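Long-range contacts in serine protease MT3772 (Mycobacterium tuberculosis, PDB 3K6Y), which cleaves proteins as a serine endopeptidase of the chymotrypsin-like S1C family and is probably required for the bacterium's resistance to acid and oxidative stress: residues A129-L134 with G185-L190; R148-I153 with V171-A176; V197-A202 with F210-G215. All blocks are in the same frame, centred on the assembly; numbering follows the deposited sequence.

Contact 1: A129-L134 with G185-L190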
loop_
_atom_site.group_PDB
_atom_site.type_symbol
_atom_site.label_atom_id
_atom_site.label_comp_id
_atom_site.label_asym_id
_atom_site.label_seq_id
_atom_site.Cartn_x
_atom_site.Cartn_y
_atom_site.Cartn_z
ATOM N N ALA A 129 -24.845 18.041 -20.133
ATOM C CA ALA A 129 -25.775 16.945 -19.823
ATOM C C ALA A 129 -26.205 16.945 -18.357
ATOM O O ALA A 129 -25.382 17.185 -17.467
ATOM C CB ALA A 129 -25.168 15.604 -20.198
ATOM N N ASP A 130 -27.498 16.690 -18.120
ATOM C CA ASP A 130 -28.037 16.454 -16.779
ATOM C C ASP A 130 -27.538 15.097 -16.284
ATOM O O ASP A 130 -27.727 14.067 -16.940
ATOM C CB ASP A 130 -29.572 16.371 -16.769
ATOM C CG ASP A 130 -30.264 17.700 -17.027
ATOM O OD1 ASP A 130 -29.792 18.777 -16.618
ATOM O OD2 ASP A 130 -31.360 17.650 -17.635
ATOM N N VAL A 131 -26.905 15.105 -15.121
ATOM C CA VAL A 131 -26.369 13.892 -14.495
ATOM C C VAL A 131 -26.583 13.996 -12.984
ATOM O O VAL A 131 -26.936 15.064 -12.469
ATOM C CB VAL A 131 -24.875 13.694 -14.872
ATOM C CG1 VAL A 131 -24.728 13.311 -16.369
ATOM C CG2 VAL A 131 -24.052 14.958 -14.551
ATOM N N VAL A 132 -26.398 12.884 -12.271
ATOM C CA VAL A 132 -26.664 12.869 -10.844
ATOM C C VAL A 132 -25.538 12.157 -10.112
ATOM O O VAL A 132 -25.120 11.067 -10.492
ATOM C CB VAL A 132 -28.018 12.208 -10.483
ATOM C CG1 VAL A 132 -28.450 12.634 -9.112
ATOM C CG2 VAL A 132 -29.112 12.535 -11.522
ATOM N N VAL A 133 -25.047 12.790 -9.055
ATOM C CA VAL A 133 -24.085 12.182 -8.142
ATOM C C VAL A 133 -24.870 11.457 -7.051
ATOM O O VAL A 133 -25.737 12.054 -6.419
ATOM C CB VAL A 133 -23.169 13.278 -7.509
ATOM C CG1 VAL A 133 -22.377 12.753 -6.289
ATOM C CG2 VAL A 133 -22.252 13.855 -8.560
ATOM N N LEU A 134 -24.599 10.174 -6.851
ATOM C CA LEU A 134 -25.310 9.411 -5.820
ATOM C C LEU A 134 -24.338 8.966 -4.741
ATOM O O LEU A 134 -23.309 8.356 -5.047
ATOM C CB LEU A 134 -25.993 8.183 -6.428
ATOM C CG LEU A 134 -26.916 8.456 -7.610
ATOM C CD1 LEU A 134 -27.504 7.126 -8.079
ATOM C CD2 LEU A 134 -28.014 9.428 -7.228
ATOM N N GLY A 185 -18.901 6.914 -5.268
ATOM C CA GLY A 185 -20.242 6.751 -5.790
ATOM C C GLY A 185 -20.275 6.957 -7.283
ATOM O O GLY A 185 -19.368 7.544 -7.889
ATOM N N PRO A 186 -21.350 6.493 -7.896
ATOM C CA PRO A 186 -21.474 6.679 -9.323
ATOM C C PRO A 186 -22.004 8.064 -9.712
ATOM O O PRO A 186 -22.842 8.627 -9.022
ATOM C CB PRO A 186 -22.505 5.603 -9.708
ATOM C CG PRO A 186 -23.402 5.540 -8.507
ATOM C CD PRO A 186 -22.513 5.802 -7.320
ATOM N N LEU A 187 -21.523 8.564 -10.844
ATOM C CA LEU A 187 -22.210 9.617 -11.576
ATOM C C LEU A 187 -23.086 8.910 -12.584
ATOM O O LEU A 187 -22.583 8.140 -13.412
ATOM C CB LEU A 187 -21.187 10.468 -12.310
ATOM C CG LEU A 187 -21.787 11.636 -13.101
ATOM C CD1 LEU A 187 -22.242 12.737 -12.128
ATOM C CD2 LEU A 187 -20.792 12.192 -14.108
ATOM N N ILE A 188 -24.387 9.128 -12.480
ATOM C CA ILE A 188 -25.289 8.448 -13.407
ATOM C C ILE A 188 -25.906 9.402 -14.398
ATOM O O ILE A 188 -26.084 10.593 -14.133
ATOM C CB ILE A 188 -26.391 7.642 -12.699
ATOM C CG1 ILE A 188 -27.268 8.531 -11.819
ATOM C CG2 ILE A 188 -25.789 6.472 -11.907
ATOM C CD1 ILE A 188 -28.707 7.995 -11.635
ATOM N N ASP A 189 -26.226 8.853 -15.563
ATOM C CA ASP A 189 -27.031 9.575 -16.544
ATOM C C ASP A 189 -28.510 9.320 -16.264
ATOM O O ASP A 189 -28.873 8.583 -15.353
ATOM C CB ASP A 189 -26.620 9.228 -17.984
ATOM C CG ASP A 189 -26.880 7.778 -18.369
ATOM O OD1 ASP A 189 -26.248 7.347 -19.362
ATOM O OD2 ASP A 189 -27.713 7.080 -17.746
ATOM N N LEU A 190 -29.379 9.917 -17.074
ATOM C CA LEU A 190 -30.804 9.828 -16.795
ATOM C C LEU A 190 -31.403 8.478 -17.180
ATOM O O LEU A 190 -32.569 8.218 -16.884
ATOM C CB LEU A 190 -31.556 10.981 -17.461
ATOM C CG LEU A 190 -31.185 12.351 -16.882
ATOM C CD1 LEU A 190 -32.158 13.422 -17.334
ATOM C CD2 LEU A 190 -31.104 12.334 -15.353
HETATM O O HOH W 1 -27.742 12.314 -18.984
#
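Val132 and Ile188 face each other as an antiparallel hydrogen-bonded pair on strands whose axes come within 4.7 Å at an angle of 155°. Each donates its N-H to the other's carbonyl, Ile188 N to Val132 O at 2.9 Å and nearly straight (170°), and Leu134 N to Pro186 O adds a third rung. Past Val131, toward Asp130, the chains separate, and at that end a water donates to Asp130 O and reaches Leu190 N only weakly.

On one face of the sheet Leu187 lies between two valines. Its CG stands anti to the backbone N (chi1 -179°), and CD1 beyond it touches Val133 CG2 at 3.7 Å and Val131 CG2 at 3.8 Å, both side chains meeting it obliquely. The opposite face carries Val132 and Ile188, with Ile188 CG1 against Val132 CB at 4.0 Å. Ile188 CD1 meets Leu134 CD1 at 3.9 Å, these two side chains crossing at about a right angle. At the partly exposed end Leu190 reaches back, its CD1 4.0 Å from Asp130 CB, while the Asp130 carboxylate turns to a salt bridge with Arg148.

This pairing joins the first and fourth strands of the second six-stranded barrel and so closes it, as in the chymotrypsin fold. Strand 143-157 flanks segment 129-134, and strand 194-201 flanks segment 185-190. Val131, Val133 and Leu187 pack against residues of these flanking strands, whereas Leu134 and Ile188 pack against helix 35-40, both touching Thr40.

Contact 2: R148-I153 with V171-A176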
loop_
_atom_site.group_PDB
_atom_site.type_symbol
_atom_site.label_atom_id
_atom_site.label_comp_id
_atom_site.label_asym_id
_atom_site.label_seq_id
_atom_site.Cartn_x
_atom_site.Cartn_y
_atom_site.Cartn_z
ATOM N N ARG A 148 -24.177 18.661 -13.544
ATOM C CA ARG A 148 -24.150 18.934 -14.963
ATOM C C ARG A 148 -22.744 18.699 -15.476
ATOM O O ARG A 148 -21.776 19.158 -14.865
ATOM C CB ARG A 148 -24.644 20.359 -15.273
ATOM C CG ARG A 148 -24.831 20.600 -16.755
ATOM C CD ARG A 148 -25.418 21.993 -17.128
ATOM N NE ARG A 148 -26.653 22.291 -16.403
ATOM C CZ ARG A 148 -27.862 21.828 -16.729
ATOM N NH1 ARG A 148 -28.027 21.024 -17.776
ATOM N NH2 ARG A 148 -28.901 22.166 -15.987
ATOM N N ILE A 149 -22.615 18.010 -16.599
ATOM C CA ILE A 149 -21.304 17.762 -17.185
ATOM C C ILE A 149 -20.695 19.073 -17.667
ATOM O O ILE A 149 -21.359 19.852 -18.371
ATOM C CB ILE A 149 -21.369 16.789 -18.392
ATOM C CG1 ILE A 149 -21.899 15.405 -17.977
ATOM C CG2 ILE A 149 -20.015 16.658 -19.085
ATOM C CD1 ILE A 149 -20.936 14.593 -17.072
ATOM N N ARG A 150 -19.428 19.319 -17.315
ATOM C CA ARG A 150 -18.673 20.415 -17.938
ATOM C C ARG A 150 -17.892 19.907 -19.138
ATOM O O ARG A 150 -18.076 20.409 -20.241
ATOM C CB ARG A 150 -17.724 21.089 -16.943
ATOM C CG ARG A 150 -18.378 21.731 -15.751
ATOM C CD ARG A 150 -17.303 22.409 -14.929
ATOM N NE ARG A 150 -17.783 22.944 -13.670
ATOM C CZ ARG A 150 -18.386 24.126 -13.523
ATOM N NH1 ARG A 150 -18.642 24.883 -14.583
ATOM N NH2 ARG A 150 -18.754 24.546 -12.329
ATOM N N GLU A 151 -17.008 18.931 -18.942
ATOM C CA GLU A 151 -16.071 18.536 -19.978
ATOM C C GLU A 151 -15.416 17.210 -19.622
ATOM O O GLU A 151 -15.196 16.940 -18.443
ATOM C CB GLU A 151 -14.985 19.621 -20.072
ATOM C CG GLU A 151 -14.046 19.553 -21.250
ATOM C CD GLU A 151 -12.986 20.658 -21.213
ATOM O OE1 GLU A 151 -12.801 21.311 -20.153
ATOM O OE2 GLU A 151 -12.324 20.863 -22.251
ATOM N N ALA A 152 -15.097 16.400 -20.627
ATOM C CA ALA A 152 -14.167 15.273 -20.454
ATOM C C ALA A 152 -12.753 15.813 -20.689
ATOM O O ALA A 152 -12.497 16.445 -21.715
ATOM C CB ALA A 152 -14.485 14.156 -21.436
ATOM N N ILE A 153 -11.852 15.597 -19.732
ATOM C CA ILE A 153 -10.471 16.105 -19.807
ATOM C C ILE A 153 -9.483 15.004 -19.428
ATOM O O ILE A 153 -9.868 14.032 -18.788
ATOM C CB ILE A 153 -10.229 17.327 -18.863
ATOM C CG1 ILE A 153 -10.463 16.968 -17.392
ATOM C CG2 ILE A 153 -11.083 18.522 -19.275
ATOM C CD1 ILE A 153 -9.823 17.928 -16.387
ATOM N N VAL A 171 -11.053 12.050 -16.927
ATOM C CA VAL A 171 -12.017 12.496 -15.947
ATOM C C VAL A 171 -13.095 13.336 -16.591
ATOM O O VAL A 171 -12.867 13.917 -17.666
ATOM C CB VAL A 171 -11.351 13.249 -14.762
ATOM C CG1 VAL A 171 -10.235 12.393 -14.154
ATOM C CG2 VAL A 171 -10.856 14.609 -15.177
ATOM N N TYR A 172 -14.255 13.402 -15.951
ATOM C CA TYR A 172 -15.169 14.499 -16.203
ATOM C C TYR A 172 -14.999 15.540 -15.124
ATOM O O TYR A 172 -14.872 15.214 -13.933
ATOM C CB TYR A 172 -16.628 14.055 -16.159
ATOM C CG TYR A 172 -17.048 13.071 -17.211
ATOM C CD1 TYR A 172 -17.183 13.456 -18.552
ATOM C CD2 TYR A 172 -17.376 11.763 -16.865
ATOM C CE1 TYR A 172 -17.601 12.552 -19.517
ATOM C CE2 TYR A 172 -17.787 10.846 -17.832
ATOM C CZ TYR A 172 -17.905 11.250 -19.149
ATOM O OH TYR A 172 -18.317 10.366 -20.108
ATOM N N THR A 173 -15.032 16.805 -15.539
ATOM C CA THR A 173 -15.374 17.858 -14.604
ATOM C C THR A 173 -16.872 18.077 -14.656
ATOM O O THR A 173 -17.465 18.022 -15.738
ATOM C CB THR A 173 -14.636 19.156 -14.914
ATOM O OG1 THR A 173 -14.865 19.503 -16.282
ATOM C CG2 THR A 173 -13.142 18.963 -14.686
ATOM N N ILE A 174 -17.482 18.305 -13.497
ATOM C CA ILE A 174 -18.921 18.494 -13.406
ATOM C C ILE A 174 -19.176 19.760 -12.601
ATOM O O ILE A 174 -18.329 20.187 -11.795
ATOM C CB ILE A 174 -19.646 17.265 -12.775
ATOM C CG1 ILE A 174 -19.205 17.046 -11.321
ATOM C CG2 ILE A 174 -19.444 16.030 -13.645
ATOM C CD1 ILE A 174 -19.962 15.925 -10.635
ATOM N N ARG A 175 -20.330 20.370 -12.855
ATOM C CA ARG A 175 -20.824 21.395 -11.980
ATOM C C ARG A 175 -21.725 20.708 -10.958
ATOM O O ARG A 175 -22.749 20.121 -11.330
ATOM C CB ARG A 175 -21.590 22.469 -12.762
ATOM C CG ARG A 175 -22.048 23.564 -11.847
ATOM C CD ARG A 175 -22.595 24.760 -12.572
ATOM N NE ARG A 175 -23.022 25.732 -11.575
ATOM C CZ ARG A 175 -23.405 26.977 -11.841
ATOM N NH1 ARG A 175 -23.447 27.415 -13.089
ATOM N NH2 ARG A 175 -23.750 27.762 -10.835
ATOM N N ALA A 176 -21.319 20.740 -9.691
ATOM C CA ALA A 176 -22.053 20.096 -8.599
ATOM C C ALA A 176 -21.430 20.478 -7.272
ATOM O O ALA A 176 -20.277 20.891 -7.225
ATOM C CB ALA A 176 -21.975 18.568 -8.736
HETATM O O HOH W 2 -13.442 21.645 -17.381
#
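Arg150 and Glu151 both face Thr173 in a classic beta bulge, within the long hairpin of strands 143-157 and 167-175 in the second barrel of this chymotrypsin-like fold. Thr173 O accepts a bond from Arg150 N at 2.8 Å and a weak one from Glu151 N, and the register shifts by one residue. Regular antiparallel pairing resumes beyond it, with Ile153 N to Val171 O at 2.8 Å.

On one face of the sheet Ile149 CD1 lies over the Tyr172 ring, 4.1 Å above its plane and toward the rim, and also touches Ile174 CG2. On the other, Ile153 CG1 and Val171 CG2 pack tightly at 3.3 Å. A water bridges Glu151 OE1 and Thr173 OG1.

The bulge turns the Arg150 side chain across the partner strand. Extended from CG to NE, it gives a weak bond from NE to Ile174 O, while NH1 and NH2 are held by the carbonyls of Ile22 and Glu207. Arg175 crosses it obliquely, NH1 bonded to Val24 O and NE salt-bridged to Glu207, which may offset the like charges. The guanidinium planes are nearly parallel (9°), but Arg150's is covered by Arg175 CB, 3.5 Å above it and toward the rim.

Contact 3: V197-A202 with F210-G215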
loop_
_atom_site.group_PDB
_atom_site.type_symbol
_atom_site.label_atom_id
_atom_site.label_comp_id
_atom_site.label_asym_id
_atom_site.label_seq_id
_atom_site.Cartn_x
_atom_site.Cartn_y
_atom_site.Cartn_z
ATOM N N VAL A 197 -16.961 7.393 -11.770
ATOM C CA VAL A 197 -16.859 7.268 -10.323
ATOM C C VAL A 197 -16.435 8.619 -9.746
ATOM O O VAL A 197 -15.369 9.132 -10.068
ATOM C CB VAL A 197 -15.818 6.186 -9.936
ATOM C CG1 VAL A 197 -15.791 5.995 -8.417
ATOM C CG2 VAL A 197 -16.128 4.879 -10.651
ATOM N N VAL A 198 -17.296 9.187 -8.913
ATOM C CA VAL A 198 -17.047 10.499 -8.319
ATOM C C VAL A 198 -15.903 10.356 -7.315
ATOM O O VAL A 198 -15.975 9.483 -6.460
ATOM C CB VAL A 198 -18.325 10.975 -7.582
ATOM C CG1 VAL A 198 -18.085 12.330 -6.913
ATOM C CG2 VAL A 198 -19.503 11.056 -8.560
ATOM N N PHE A 199 -14.874 11.205 -7.387
ATOM C CA PHE A 199 -13.726 11.042 -6.488
ATOM C C PHE A 199 -13.269 12.307 -5.799
ATOM O O PHE A 199 -12.529 12.233 -4.814
ATOM C CB PHE A 199 -12.545 10.344 -7.181
ATOM C CG PHE A 199 -11.780 11.201 -8.154
ATOM C CD1 PHE A 199 -12.165 11.308 -9.482
ATOM C CD2 PHE A 199 -10.634 11.877 -7.745
ATOM C CE1 PHE A 199 -11.435 12.080 -10.394
ATOM C CE2 PHE A 199 -9.901 12.679 -8.656
ATOM C CZ PHE A 199 -10.299 12.765 -9.969
ATOM N N GLY A 200 -13.669 13.470 -6.296
ATOM C CA GLY A 200 -13.109 14.676 -5.725
ATOM C C GLY A 200 -13.846 15.926 -6.076
ATOM O O GLY A 200 -14.790 15.931 -6.857
ATOM N N ALA A 201 -13.376 17.004 -5.468
ATOM C CA ALA A 201 -13.943 18.330 -5.689
ATOM C C ALA A 201 -12.799 19.309 -5.922
ATOM O O ALA A 201 -11.667 19.081 -5.489
ATOM C CB ALA A 201 -14.768 18.733 -4.481
ATOM N N ALA A 202 -13.079 20.389 -6.640
ATOM C CA ALA A 202 -12.035 21.395 -6.858
ATOM C C ALA A 202 -11.724 22.104 -5.546
ATOM O O ALA A 202 -12.604 22.274 -4.698
ATOM C CB ALA A 202 -12.444 22.370 -7.934
ATOM N N PHE A 210 -15.010 16.189 -9.661
ATOM C CA PHE A 210 -14.171 15.389 -10.536
ATOM C C PHE A 210 -14.626 13.945 -10.473
ATOM O O PHE A 210 -14.895 13.411 -9.378
ATOM C CB PHE A 210 -12.714 15.439 -10.096
ATOM C CG PHE A 210 -12.082 16.787 -10.268
ATOM C CD1 PHE A 210 -11.536 17.149 -11.490
ATOM C CD2 PHE A 210 -12.089 17.704 -9.231
ATOM C CE1 PHE A 210 -10.952 18.406 -11.670
ATOM C CE2 PHE A 210 -11.509 18.976 -9.398
ATOM C CZ PHE A 210 -10.956 19.319 -10.625
ATOM N N VAL A 211 -14.728 13.332 -11.652
ATOM C CA VAL A 211 -15.291 11.995 -11.827
ATOM C C VAL A 211 -14.389 11.180 -12.742
ATOM O O VAL A 211 -14.084 11.623 -13.859
ATOM C CB VAL A 211 -16.700 12.101 -12.455
ATOM C CG1 VAL A 211 -17.320 10.724 -12.639
ATOM C CG2 VAL A 211 -17.600 12.993 -11.611
ATOM N N LEU A 212 -13.946 9.993 -12.303
ATOM C CA LEU A 212 -13.193 9.126 -13.211
ATOM C C LEU A 212 -14.133 8.609 -14.266
ATOM O O LEU A 212 -15.219 8.138 -13.936
ATOM C CB LEU A 212 -12.619 7.922 -12.465
ATOM C CG LEU A 212 -11.680 8.194 -11.300
ATOM C CD1 LEU A 212 -11.408 6.923 -10.512
ATOM C CD2 LEU A 212 -10.369 8.822 -11.804
ATOM N N THR A 213 -13.751 8.657 -15.537
ATOM C CA THR A 213 -14.692 8.184 -16.551
ATOM C C THR A 213 -14.891 6.663 -16.500
ATOM O O THR A 213 -14.036 5.922 -16.009
ATOM C CB THR A 213 -14.286 8.587 -17.989
ATOM O OG1 THR A 213 -13.139 7.834 -18.371
ATOM C CG2 THR A 213 -14.039 10.092 -18.123
ATOM N N ALA A 214 -15.991 6.199 -17.093
ATOM C CA ALA A 214 -16.187 4.766 -17.242
ATOM C C ALA A 214 -14.998 4.109 -17.959
ATOM O O ALA A 214 -14.521 3.053 -17.558
ATOM C CB ALA A 214 -17.504 4.473 -17.981
ATOM N N GLY A 215 -14.520 4.757 -19.026
ATOM C CA GLY A 215 -13.357 4.260 -19.760
ATOM C C GLY A 215 -12.106 4.178 -18.898
ATOM O O GLY A 215 -11.320 3.236 -19.027
#
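Phe210 O is gripped by two successive backbone N-H groups of the facing strand: Phe199 N at 3.0 Å, in an almost perfectly straight bond (179°), and Gly200 N in a weak one at 3.3 Å. Two residues thus share one partner, which defines a classic beta bulge. Phe210 N returns a bond to Gly200 O at 2.8 Å, the donor well above the carbonyl plane; before the bulge, Leu212 N donates to Val197 O in ordinary antiparallel pairing.

The extra residue sends the Phe199 ring over the neighbouring strand. Its CG lies between the backbone N and the carbonyl carbon (chi1 75°), and the ring receives Phe210 CB over one face, a CH-pi contact with CB 4.0 Å from the ring centroid. Leu212 comes from the other side of the ring plane, beside the CD1-CE1 rim, its CG 3.6 Å from Phe199 CD1, while Leu212 N lies at the ring's edge, near its plane. Phe210 CG is anti to its own carbonyl carbon (chi1 -68°); Ala201 C and Ala202 CA lie at the edge of the Phe210 ring, in its plane, and Ala202 N is 3.5 Å from Phe210 CE2. On the opposite face of the sheet Val198 CG2 and Val211 CG2 meet obliquely at 4.1 Å, within the buried interior.

Past the pairing, Thr213 is the N-cap of helix 214-218, its OG1 accepting a bond from Glu216 N. Phe199 also touches the predicted catalytic residues: its side chain lies about 4 Å from that of His75, and its carbonyl receives a weak hydrogen bond from Ser183 OG. This bulged hairpin belongs to the second barrel of the chymotrypsin fold, where the end of strand 194-201, around Phe199, borders the active site.

How the contacts relate
All three contacts are pairings within one closed six-stranded antiparallel barrel, the second of the two in this protease domain. Contact 2 is nested along the chain inside the loop closed by contact 1, and contact 3 follows both. Their centres lie 11 Å apart for contacts 1 and 2 and for contacts 1 and 3, but 8 Å for contacts 2 and 3. Neighbouring strands stitch them together: Ala129 O with Ile149 N, Gly185 O with Val198 N, and Tyr172 N with Val211 O are probable hydrogen bonds. The principle illustrated is that two hairpin pairings build the barrel wall and contact 1, pairing strands far apart in the chain, closes it; contact 3 borders the predicted catalytic triad.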